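Local coordinates for foldase protein PrsA (Bacillus subtilis, PDB 4WO7) that helps secreted proteins to fold outside the cell after translocation and has peptidyl-prolyl cis-trans isomerase activity, at residues D58-L61 against K62-K65; D129-T132 against A133-V136; M174-T177 against F178-A182; G210-D213 against D214-E218. All blocks are in the same frame, centred on the assembly; numbering follows the deposited sequence.

Interaction 1: D58-L61 against K62-K65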
loop_
_atom_site.group_PDB
_atom_site.type_symbol
_atom_site.label_atom_id
_atom_site.label_comp_id
_atom_site.label_asym_id
_atom_site.label_seq_id
_atom_site.Cartn_x
_atom_site.Cartn_y
_atom_site.Cartn_z
ATOM N N ASP A 58 -2.270 -6.600 -27.796
ATOM C CA ASP A 58 -1.656 -5.329 -28.164
ATOM C C ASP A 58 -2.549 -4.131 -27.823
ATOM O O ASP A 58 -2.057 -3.098 -27.382
ATOM C CB ASP A 58 -1.305 -5.336 -29.655
ATOM C CG ASP A 58 -0.069 -6.172 -29.957
ATOM O OD1 ASP A 58 0.220 -7.108 -29.181
ATOM O OD2 ASP A 58 0.606 -5.904 -30.975
ATOM N N ASN A 59 -3.855 -4.269 -28.027
ATOM C CA ASN A 59 -4.803 -3.197 -27.715
ATOM C C ASN A 59 -4.782 -2.718 -26.260
ATOM O O ASN A 59 -4.800 -1.513 -26.001
ATOM C CB ASN A 59 -6.221 -3.649 -28.080
ATOM C CG ASN A 59 -6.445 -3.696 -29.581
ATOM O OD1 ASN A 59 -5.511 -3.508 -30.362
ATOM N ND2 ASN A 59 -7.675 -3.974 -29.992
ATOM N N LYS A 60 -4.748 -3.648 -25.310
ATOM C CA LYS A 60 -4.745 -3.273 -23.898
ATOM C C LYS A 60 -3.323 -2.854 -23.504
ATOM O O LYS A 60 -3.130 -2.109 -22.545
ATOM C CB LYS A 60 -5.245 -4.421 -23.022
ATOM C CG LYS A 60 -6.344 -4.022 -22.013
ATOM C CD LYS A 60 -5.949 -2.966 -20.989
ATOM C CE LYS A 60 -7.173 -2.549 -20.168
ATOM N NZ LYS A 60 -6.847 -1.649 -19.029
ATOM N N LEU A 61 -2.334 -3.350 -24.248
ATOM C CA LEU A 61 -0.939 -2.932 -24.079
ATOM C C LEU A 61 -0.760 -1.468 -24.467
ATOM O O LEU A 61 0.003 -0.734 -23.838
ATOM C CB LEU A 61 0.002 -3.811 -24.911
ATOM C CG LEU A 61 1.507 -3.662 -24.651
ATOM C CD1 LEU A 61 1.939 -4.236 -23.304
ATOM C CD2 LEU A 61 2.273 -4.323 -25.799
ATOM N N LYS A 62 -1.464 -1.055 -25.515
ATOM C CA LYS A 62 -1.420 0.325 -25.972
ATOM C C LYS A 62 -1.950 1.270 -24.906
ATOM O O LYS A 62 -1.358 2.313 -24.633
ATOM C CB LYS A 62 -2.252 0.487 -27.242
ATOM C CG LYS A 62 -1.670 -0.162 -28.485
ATOM C CD LYS A 62 -2.746 -0.341 -29.558
ATOM C CE LYS A 62 -2.262 -1.210 -30.715
ATOM N NZ LYS A 62 -3.365 -1.717 -31.583
ATOM N N GLU A 63 -3.075 0.888 -24.310
ATOM C CA GLU A 63 -3.705 1.667 -23.255
ATOM C C GLU A 63 -2.758 1.815 -22.072
ATOM O O GLU A 63 -2.817 2.797 -21.334
ATOM C CB GLU A 63 -5.018 1.008 -22.825
ATOM C CG GLU A 63 -6.108 1.080 -23.890
ATOM C CD GLU A 63 -7.368 0.326 -23.504
ATOM O OE1 GLU A 63 -7.545 0.033 -22.303
ATOM O OE2 GLU A 63 -8.183 0.030 -24.403
ATOM N N TYR A 64 -1.882 0.830 -21.898
ATOM C CA TYR A 64 -0.929 0.843 -20.798
ATOM C C TYR A 64 0.275 1.752 -21.021
ATOM O O TYR A 64 0.753 2.381 -20.077
ATOM C CB TYR A 64 -0.449 -0.580 -20.517
ATOM C CG TYR A 64 -1.240 -1.251 -19.424
ATOM C CD1 TYR A 64 -2.609 -1.430 -19.537
ATOM C CD2 TYR A 64 -0.618 -1.686 -18.266
ATOM C CE1 TYR A 64 -3.336 -2.034 -18.529
ATOM C CE2 TYR A 64 -1.333 -2.290 -17.253
ATOM C CZ TYR A 64 -2.692 -2.463 -17.389
ATOM O OH TYR A 64 -3.409 -3.064 -16.380
ATOM N N LYS A 65 0.769 1.836 -22.251
ATOM C CA LYS A 65 1.875 2.748 -22.536
ATOM C C LYS A 65 1.452 4.206 -22.352
ATOM O O LYS A 65 2.220 5.022 -21.848
ATOM C CB LYS A 65 2.434 2.542 -23.944
ATOM C CG LYS A 65 3.728 3.327 -24.170
ATOM C CD LYS A 65 4.106 3.467 -25.631
ATOM C CE LYS A 65 4.252 2.125 -26.319
ATOM N NZ LYS A 65 4.711 2.307 -27.721
#

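Interaction 2: D129-T132 against A133-V136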
loop_
_atom_site.group_PDB
_atom_site.type_symbol
_atom_site.label_atom_id
_atom_site.label_comp_id
_atom_site.label_asym_id
_atom_site.label_seq_id
_atom_site.Cartn_x
_atom_site.Cartn_y
_atom_site.Cartn_z
ATOM N N ASP A 129 -2.313 28.480 -19.627
ATOM C CA ASP A 129 -2.576 29.888 -19.949
ATOM C C ASP A 129 -3.974 30.117 -20.491
ATOM O O ASP A 129 -4.599 29.203 -21.025
ATOM C CB ASP A 129 -1.543 30.406 -20.961
ATOM C CG ASP A 129 -1.524 31.926 -21.057
ATOM O OD1 ASP A 129 -1.829 32.604 -20.052
ATOM O OD2 ASP A 129 -1.217 32.447 -22.153
ATOM N N LYS A 130 -4.459 31.351 -20.359
ATOM C CA LYS A 130 -5.796 31.674 -20.829
ATOM C C LYS A 130 -5.769 31.762 -22.349
ATOM O O LYS A 130 -6.788 31.587 -23.012
ATOM C CB LYS A 130 -6.289 33.011 -20.245
ATOM C CG LYS A 130 -5.543 34.251 -20.771
ATOM C CD LYS A 130 -6.214 35.573 -20.379
ATOM C CE LYS A 130 -6.138 35.858 -18.886
ATOM N NZ LYS A 130 -6.700 37.202 -18.542
ATOM N N LYS A 131 -4.583 32.023 -22.893
ATOM C CA LYS A 131 -4.410 32.144 -24.333
ATOM C C LYS A 131 -4.337 30.744 -24.943
ATOM O O LYS A 131 -4.759 30.524 -26.080
ATOM C CB LYS A 131 -3.168 32.972 -24.658
ATOM C CG LYS A 131 -3.126 34.289 -23.883
ATOM C CD LYS A 131 -4.359 35.171 -24.084
ATOM C CE LYS A 131 -4.515 35.735 -25.483
ATOM N NZ LYS A 131 -5.728 36.609 -25.544
ATOM N N THR A 132 -3.791 29.801 -24.174
ATOM C CA THR A 132 -3.770 28.396 -24.576
ATOM C C THR A 132 -5.190 27.870 -24.644
ATOM O O THR A 132 -5.529 27.075 -25.515
ATOM C CB THR A 132 -2.968 27.508 -23.588
ATOM O OG1 THR A 132 -1.661 28.061 -23.388
ATOM C CG2 THR A 132 -2.833 26.071 -24.113
ATOM N N ALA A 133 -6.024 28.330 -23.722
ATOM C CA ALA A 133 -7.415 27.913 -23.688
ATOM C C ALA A 133 -8.177 28.495 -24.878
ATOM O O ALA A 133 -9.021 27.822 -25.472
ATOM C CB ALA A 133 -8.054 28.331 -22.376
ATOM N N GLU A 134 -7.868 29.740 -25.232
ATOM C CA GLU A 134 -8.541 30.404 -26.343
ATOM C C GLU A 134 -8.065 29.821 -27.669
ATOM O O GLU A 134 -8.784 29.858 -28.667
ATOM C CB GLU A 134 -8.300 31.914 -26.304
ATOM C CG GLU A 134 -8.998 32.603 -25.139
ATOM C CD GLU A 134 -8.667 34.078 -25.026
ATOM O OE1 GLU A 134 -9.621 34.891 -25.018
ATOM O OE2 GLU A 134 -7.470 34.421 -24.905
ATOM N N GLU A 135 -6.849 29.281 -27.670
ATOM C CA GLU A 135 -6.335 28.547 -28.822
ATOM C C GLU A 135 -7.183 27.306 -29.050
ATOM O O GLU A 135 -7.576 26.997 -30.175
ATOM C CB GLU A 135 -4.877 28.143 -28.591
ATOM C CG GLU A 135 -4.264 27.317 -29.717
ATOM C CD GLU A 135 -2.811 26.957 -29.453
ATOM O OE1 GLU A 135 -2.367 27.090 -28.291
ATOM O OE2 GLU A 135 -2.114 26.540 -30.403
ATOM N N VAL A 136 -7.470 26.613 -27.955
ATOM C CA VAL A 136 -8.282 25.407 -27.981
ATOM C C VAL A 136 -9.743 25.746 -28.237
ATOM O O VAL A 136 -10.447 25.003 -28.920
ATOM C CB VAL A 136 -8.149 24.623 -26.659
ATOM C CG1 VAL A 136 -9.108 23.438 -26.611
ATOM C CG2 VAL A 136 -6.715 24.174 -26.458
#

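Interaction 3: M174-T177 against F178-A182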
loop_
_atom_site.group_PDB
_atom_site.type_symbol
_atom_site.label_atom_id
_atom_site.label_comp_id
_atom_site.label_asym_id
_atom_site.label_seq_id
_atom_site.Cartn_x
_atom_site.Cartn_y
_atom_site.Cartn_z
HETATM N N MSE A 174 -15.440 17.568 -6.281
HETATM C CA MSE A 174 -14.707 18.469 -7.175
HETATM C C MSE A 174 -14.484 19.831 -6.523
HETATM O O MSE A 174 -14.966 20.094 -5.422
HETATM C CB MSE A 174 -15.454 18.666 -8.499
HETATM C CG MSE A 174 -14.560 18.622 -9.732
HETATM SE SE MSE A 174 -13.943 16.822 -10.146
HETATM C CE MSE A 174 -12.182 17.243 -10.856
ATOM N N ASP A 175 -13.751 20.695 -7.221
ATOM C CA ASP A 175 -13.558 22.080 -6.800
ATOM C C ASP A 175 -14.854 22.870 -6.982
ATOM O O ASP A 175 -15.583 22.645 -7.948
ATOM C CB ASP A 175 -12.415 22.713 -7.602
ATOM C CG ASP A 175 -12.187 24.171 -7.258
ATOM O OD1 ASP A 175 -12.462 24.569 -6.107
ATOM O OD2 ASP A 175 -11.720 24.919 -8.143
ATOM N N GLU A 176 -15.150 23.786 -6.061
ATOM C CA GLU A 176 -16.399 24.542 -6.141
ATOM C C GLU A 176 -16.403 25.515 -7.309
ATOM O O GLU A 176 -17.465 25.874 -7.811
ATOM C CB GLU A 176 -16.674 25.326 -4.862
ATOM C CG GLU A 176 -17.214 24.498 -3.722
ATOM C CD GLU A 176 -17.594 25.355 -2.531
ATOM O OE1 GLU A 176 -18.082 26.488 -2.748
ATOM O OE2 GLU A 176 -17.291 24.955 -1.389
ATOM N N THR A 177 -15.224 25.946 -7.744
ATOM C CA THR A 177 -15.145 26.860 -8.875
ATOM C C THR A 177 -15.509 26.134 -10.160
ATOM O O THR A 177 -16.188 26.685 -11.026
ATOM C CB THR A 177 -13.732 27.470 -9.044
ATOM O OG1 THR A 177 -13.233 27.927 -7.782
ATOM C CG2 THR A 177 -13.773 28.631 -10.025
ATOM N N PHE A 178 -15.057 24.890 -10.271
ATOM C CA PHE A 178 -15.303 24.087 -11.459
ATOM C C PHE A 178 -16.730 23.559 -11.545
ATOM O O PHE A 178 -17.396 23.721 -12.565
ATOM C CB PHE A 178 -14.340 22.905 -11.502
ATOM C CG PHE A 178 -14.601 21.969 -12.634
ATOM C CD1 PHE A 178 -14.019 22.186 -13.867
ATOM C CD2 PHE A 178 -15.459 20.894 -12.481
ATOM C CE1 PHE A 178 -14.261 21.333 -14.921
ATOM C CE2 PHE A 178 -15.711 20.039 -13.534
ATOM C CZ PHE A 178 -15.113 20.262 -14.758
ATOM N N SER A 179 -17.195 22.941 -10.464
ATOM C CA SER A 179 -18.497 22.278 -10.461
ATOM C C SER A 179 -19.661 23.256 -10.569
ATOM O O SER A 179 -20.670 22.964 -11.211
ATOM C CB SER A 179 -18.645 21.427 -9.196
ATOM O OG SER A 179 -18.511 22.215 -8.027
ATOM N N LYS A 180 -19.510 24.425 -9.960
ATOM C CA LYS A 180 -20.524 25.466 -10.044
ATOM C C LYS A 180 -20.681 25.860 -11.506
ATOM O O LYS A 180 -21.793 25.972 -12.021
ATOM C CB LYS A 180 -20.115 26.666 -9.196
ATOM C CG LYS A 180 -20.377 26.469 -7.715
ATOM C CD LYS A 180 -19.957 27.679 -6.901
ATOM C CE LYS A 180 -20.328 27.511 -5.440
ATOM N NZ LYS A 180 -19.900 28.682 -4.634
ATOM N N ALA A 181 -19.544 26.054 -12.167
ATOM C CA ALA A 181 -19.508 26.396 -13.583
ATOM C C ALA A 181 -20.035 25.265 -14.458
ATOM O O ALA A 181 -20.681 25.509 -15.476
ATOM C CB ALA A 181 -18.089 26.747 -13.994
ATOM N N ALA A 182 -19.757 24.029 -14.061
ATOM C CA ALA A 182 -20.157 22.880 -14.861
ATOM C C ALA A 182 -21.663 22.719 -14.755
ATOM O O ALA A 182 -22.340 22.441 -15.745
ATOM C CB ALA A 182 -19.443 21.617 -14.404
#

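Interaction 4: G210-D213 against D214-E218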
loop_
_atom_site.group_PDB
_atom_site.type_symbol
_atom_site.label_atom_id
_atom_site.label_comp_id
_atom_site.label_asym_id
_atom_site.label_seq_id
_atom_site.Cartn_x
_atom_site.Cartn_y
_atom_site.Cartn_z
ATOM N N GLY A 210 -31.814 12.396 -16.014
ATOM C CA GLY A 210 -33.169 11.952 -15.705
ATOM C C GLY A 210 -33.527 10.487 -15.428
ATOM O O GLY A 210 -33.178 9.920 -14.392
ATOM N N LYS A 211 -34.270 9.897 -16.359
ATOM C CA LYS A 211 -35.161 8.766 -16.067
ATOM C C LYS A 211 -34.628 7.322 -16.094
ATOM O O LYS A 211 -33.837 6.961 -16.954
ATOM C CB LYS A 211 -36.328 8.867 -17.048
ATOM C CG LYS A 211 -37.670 9.014 -16.379
ATOM C CD LYS A 211 -38.766 9.272 -17.391
ATOM C CE LYS A 211 -39.532 10.538 -17.051
ATOM N NZ LYS A 211 -40.721 10.710 -17.924
ATOM N N TYR A 212 -35.117 6.494 -15.169
ATOM C CA TYR A 212 -34.822 5.057 -15.152
ATOM C C TYR A 212 -35.704 4.438 -16.234
ATOM O O TYR A 212 -36.646 5.085 -16.686
ATOM C CB TYR A 212 -35.102 4.446 -13.770
ATOM C CG TYR A 212 -34.683 2.997 -13.585
ATOM C CD1 TYR A 212 -35.541 1.945 -13.890
ATOM C CD2 TYR A 212 -33.428 2.691 -13.069
ATOM C CE1 TYR A 212 -35.145 0.626 -13.702
ATOM C CE2 TYR A 212 -33.028 1.387 -12.879
ATOM C CZ TYR A 212 -33.886 0.358 -13.195
ATOM O OH TYR A 212 -33.473 -0.940 -12.997
ATOM N N ASP A 213 -35.412 3.204 -16.639
ATOM C CA ASP A 213 -36.147 2.511 -17.706
ATOM C C ASP A 213 -35.715 3.054 -19.074
ATOM O O ASP A 213 -35.481 2.288 -20.010
ATOM C CB ASP A 213 -37.667 2.658 -17.523
ATOM C CG ASP A 213 -38.437 1.423 -17.959
ATOM O OD1 ASP A 213 -37.926 0.662 -18.809
ATOM O OD2 ASP A 213 -39.562 1.214 -17.454
ATOM N N ASP A 214 -35.619 4.375 -19.185
ATOM C CA ASP A 214 -35.052 5.015 -20.369
ATOM C C ASP A 214 -33.546 4.794 -20.347
ATOM O O ASP A 214 -32.913 4.498 -21.362
ATOM C CB ASP A 214 -35.356 6.515 -20.390
ATOM C CG ASP A 214 -36.481 6.874 -21.335
ATOM O OD1 ASP A 214 -37.453 6.095 -21.444
ATOM O OD2 ASP A 214 -36.390 7.945 -21.971
HETATM N N MSE A 215 -33.001 4.937 -19.147
HETATM C CA MSE A 215 -31.568 4.991 -18.902
HETATM C C MSE A 215 -31.000 3.653 -18.456
HETATM O O MSE A 215 -29.791 3.502 -18.276
HETATM C CB MSE A 215 -31.305 6.030 -17.834
HETATM C CG MSE A 215 -29.898 6.467 -17.672
HETATM SE SE MSE A 215 -30.066 8.020 -16.561
HETATM C CE MSE A 215 -28.200 8.498 -16.352
ATOM N N LYS A 216 -31.896 2.692 -18.273
ATOM C CA LYS A 216 -31.571 1.405 -17.679
ATOM C C LYS A 216 -30.359 0.716 -18.298
ATOM O O LYS A 216 -29.424 0.349 -17.588
ATOM C CB LYS A 216 -32.784 0.488 -17.795
ATOM C CG LYS A 216 -32.687 -0.804 -17.014
ATOM C CD LYS A 216 -33.906 -1.656 -17.288
ATOM C CE LYS A 216 -33.793 -3.021 -16.644
ATOM N NZ LYS A 216 -33.953 -2.938 -15.168
ATOM N N LYS A 217 -30.377 0.536 -19.615
ATOM C CA LYS A 217 -29.351 -0.271 -20.270
ATOM C C LYS A 217 -27.955 0.345 -20.210
ATOM O O LYS A 217 -26.973 -0.387 -20.078
ATOM C CB LYS A 217 -29.723 -0.529 -21.730
ATOM C CG LYS A 217 -31.077 -1.197 -21.928
ATOM C CD LYS A 217 -31.183 -1.853 -23.298
ATOM C CE LYS A 217 -32.460 -2.673 -23.406
ATOM N NZ LYS A 217 -32.585 -3.395 -24.702
ATOM N N GLU A 218 -27.849 1.669 -20.301
ATOM C CA GLU A 218 -26.541 2.309 -20.199
ATOM C C GLU A 218 -25.993 2.201 -18.787
ATOM O O GLU A 218 -24.785 2.060 -18.603
ATOM C CB GLU A 218 -26.590 3.785 -20.632
ATOM C CG GLU A 218 -26.685 4.011 -22.134
ATOM C CD GLU A 218 -25.505 3.392 -22.864
ATOM O OE1 GLU A 218 -24.369 3.487 -22.346
ATOM O OE2 GLU A 218 -25.709 2.804 -23.946
#

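Interaction 1: D58-L61 against K62-K65
Lys60 runs its aliphatic chain over Glu63 and past the ring of Tyr64, on one flank of the helix. A bend at chi2 (-61°) turns the outer part of the lysine along the helix toward these two residues. Its CD lies 3.7 Å from CE1 of Tyr64. Its NZ then comes to the edge of the ring, in the ring plane, 3.6 Å from the same CE1. The amino group faces Glu63 as well, but the salt bridge from Lys60 NZ to Glu63 OE1 is long, at 3.7 Å.

On another flank, Asn59 and Lys62 lie alongside each other and point the same way. Lys62 NZ donates to Asn59 OD1 at 3.1 Å, from a position tilted 26° out of the amide carbonyl plane. The methylenes of Lys62 pass over the Asp58 carbonyl on the way, with CG 3.2 Å from Asp58 O.

All of this belongs to helix 54-67, in the helical part of the foldase and apart from its four-stranded sheet. Among the i to i+4 backbone bonds, Lys62 N donates to Asp58 O at 2.8 Å, whereas Glu63 N to Asn59 O is weak. Tyr64 N has two weak acceptors, Lys60 O at i to i+4 and Leu61 O at i to i+3. Lys65 N bonds to Leu61 O at 3.1 Å.

Helix 81-101 packs on the Lys60 flank. There Lys60 touches Val88, Glu91 and Leu92, and Tyr64 OH makes a weak hydrogen bond to Glu91. Leu61 touches Val88 too, and also Tyr72 of helix 71-78.

Interaction 2: D129-T132 against A133-V136
Asp129 O accepts from Ala133 N at 3.2 Å, and so starts the helical bonding. Asp129 is the N-cap of helix 130-142. Its OD2 takes a weak capping bond from Lys131 N.

Lys130 O accepts from Glu134 N at 3.1 Å. The same carbonyl has the glutamate chain beside it, with Glu134 CG 3.2 Å from Lys130 O.

Lys131 carries the ionic contact. Its chain folds at chi2 (-56°) and chi3 (-67°), which brings it alongside Glu134, both pointing the same way. NZ of Lys131 donates to OE2 of Glu134 at 2.9 Å, a salt bridge. It meets the oxygen on the syn side, 20° out of the carboxylate plane. The backbone O of Lys131 bonds to Glu135 N.

Thr132 O receives Val136 N at 3.2 Å. CG2 of Val136 lies close to this carbonyl too, 3.3 Å from Thr132 O.

The stretch is the first turns of the helix that follows the first strand of the parvulin-type fold. Its charged flank looks outward. Ala133 and Val136 face the sheet, where Ala133 rests on Val127 and Tyr200, and Val136 on Ile125 and Ile202, in strands 119-127 and 200-207. Tyr153 of helix 146-153 packs against Glu135 and Val136.

Interaction 3: M174-T177 against F178-A182
Met174, a selenomethionine, touches the ring of Phe178 through its CG methylene: Met174 CG lies 3.7 Å from Phe178 CD2. A chi1 of 175° sets the ring of Phe178 beside its own carbonyl carbon, with CD2 toward Met174. Beyond this apolar touch the contact is polar. Asp175 O takes a straight bond from Ser179 N at 3.0 Å, with an N-H...O angle of 172°. Ser179 OG also lies 3.0 Å from Asp175 O, but Lys170 O is a second acceptor for its one proton. Glu176 and Lys180 run side by side. OE1 of Glu176 forms a salt bridge with NZ of Lys180 whose hydrogen bond is weak, at 3.4 Å.

The N-cap Asp175 sets this turn. OD1 takes a weak bond from Thr177 N, and OD2 a weak one from Thr177 OG1. Gln197 reaches OD1 as well, also weakly.

Further out, Phe178 packs on Leu165 and Ile203, and its ring meets that of His201. Ala182 continues this inner face against Phe168 and Ile203. This is a short capped helix, 176-183, in the connection from strand 164-169 to strand 194-195, packed on the sheet as in the parvulin fold of PpiC-type isomerases.

Interaction 4: G210-D213 against D214-E218
Lys216 leaves the backbone with its CB 3.9 Å from Asp213 CA and then climbs beside Tyr212. CG lies 4.1 Å from Tyr212 OH. CG stands anti to the backbone N (chi1 -170°), and the chain stays extended as far as CE. CD carries it past the phenol, 4.4 Å from Tyr212 OH. CE is 4.2 Å from the same Tyr212 OH. At chi4 (73°) the chain bends, and this turns NZ back to the tyrosine. NZ donates to Tyr212 OH at 3.0 Å. The two side chains meet at an angle, with NZ oblique to the ring. The amino group has a stronger partner outside, Asp106, with which it makes a salt bridge. The phenol oxygen and the carboxylate of Asp106 thus share one lysine, which probably fixes the direction of its tip.

The backbone between these residues makes a tight turn. Asp213 has a positive phi, 77°, and Asp214 N gives a weak bond to Tyr212 O at 2.8 Å. This is a classic gamma turn centred on Asp213. It lies in the link from strand 200-207, the last strand of the parvulin-type sheet, to helix 216-228. The turn bends the chain sharply just before the helix starts. Met215, a selenomethionine, extends away on another side, with its SE 4.2 Å from Gly210 O.

Helix 106-113 receives the tyrosine. The rings of Tyr212 and Trp113 meet edge-to-face, and Tyr212 also touches Ile109 and Lys110. Gly210 O takes a weak hydrogen bond from Trp113 NE1.

Overall arrangement
The four contacts are local and follow one another along the chain. Interactions 2 and 3 belong to the PPIase domain, with centres about 19 Å apart. Each is partly buried and sits at the start of a helix capped by an aspartate. Their apolar residues face the same sheet, and both touch strand 200-207. Interactions 1 and 4 are surface contacts that bury none of their residues. Interaction 1 lies within a helix, whereas interaction 4 spans the turn after the sheet and the start of helix 216-228. Lysine-glutamate pairs occur in interactions 1 to 3, tightest in interaction 2. In interaction 4 a lysine meets a phenol, and its salt bridge goes to Asp106 outside.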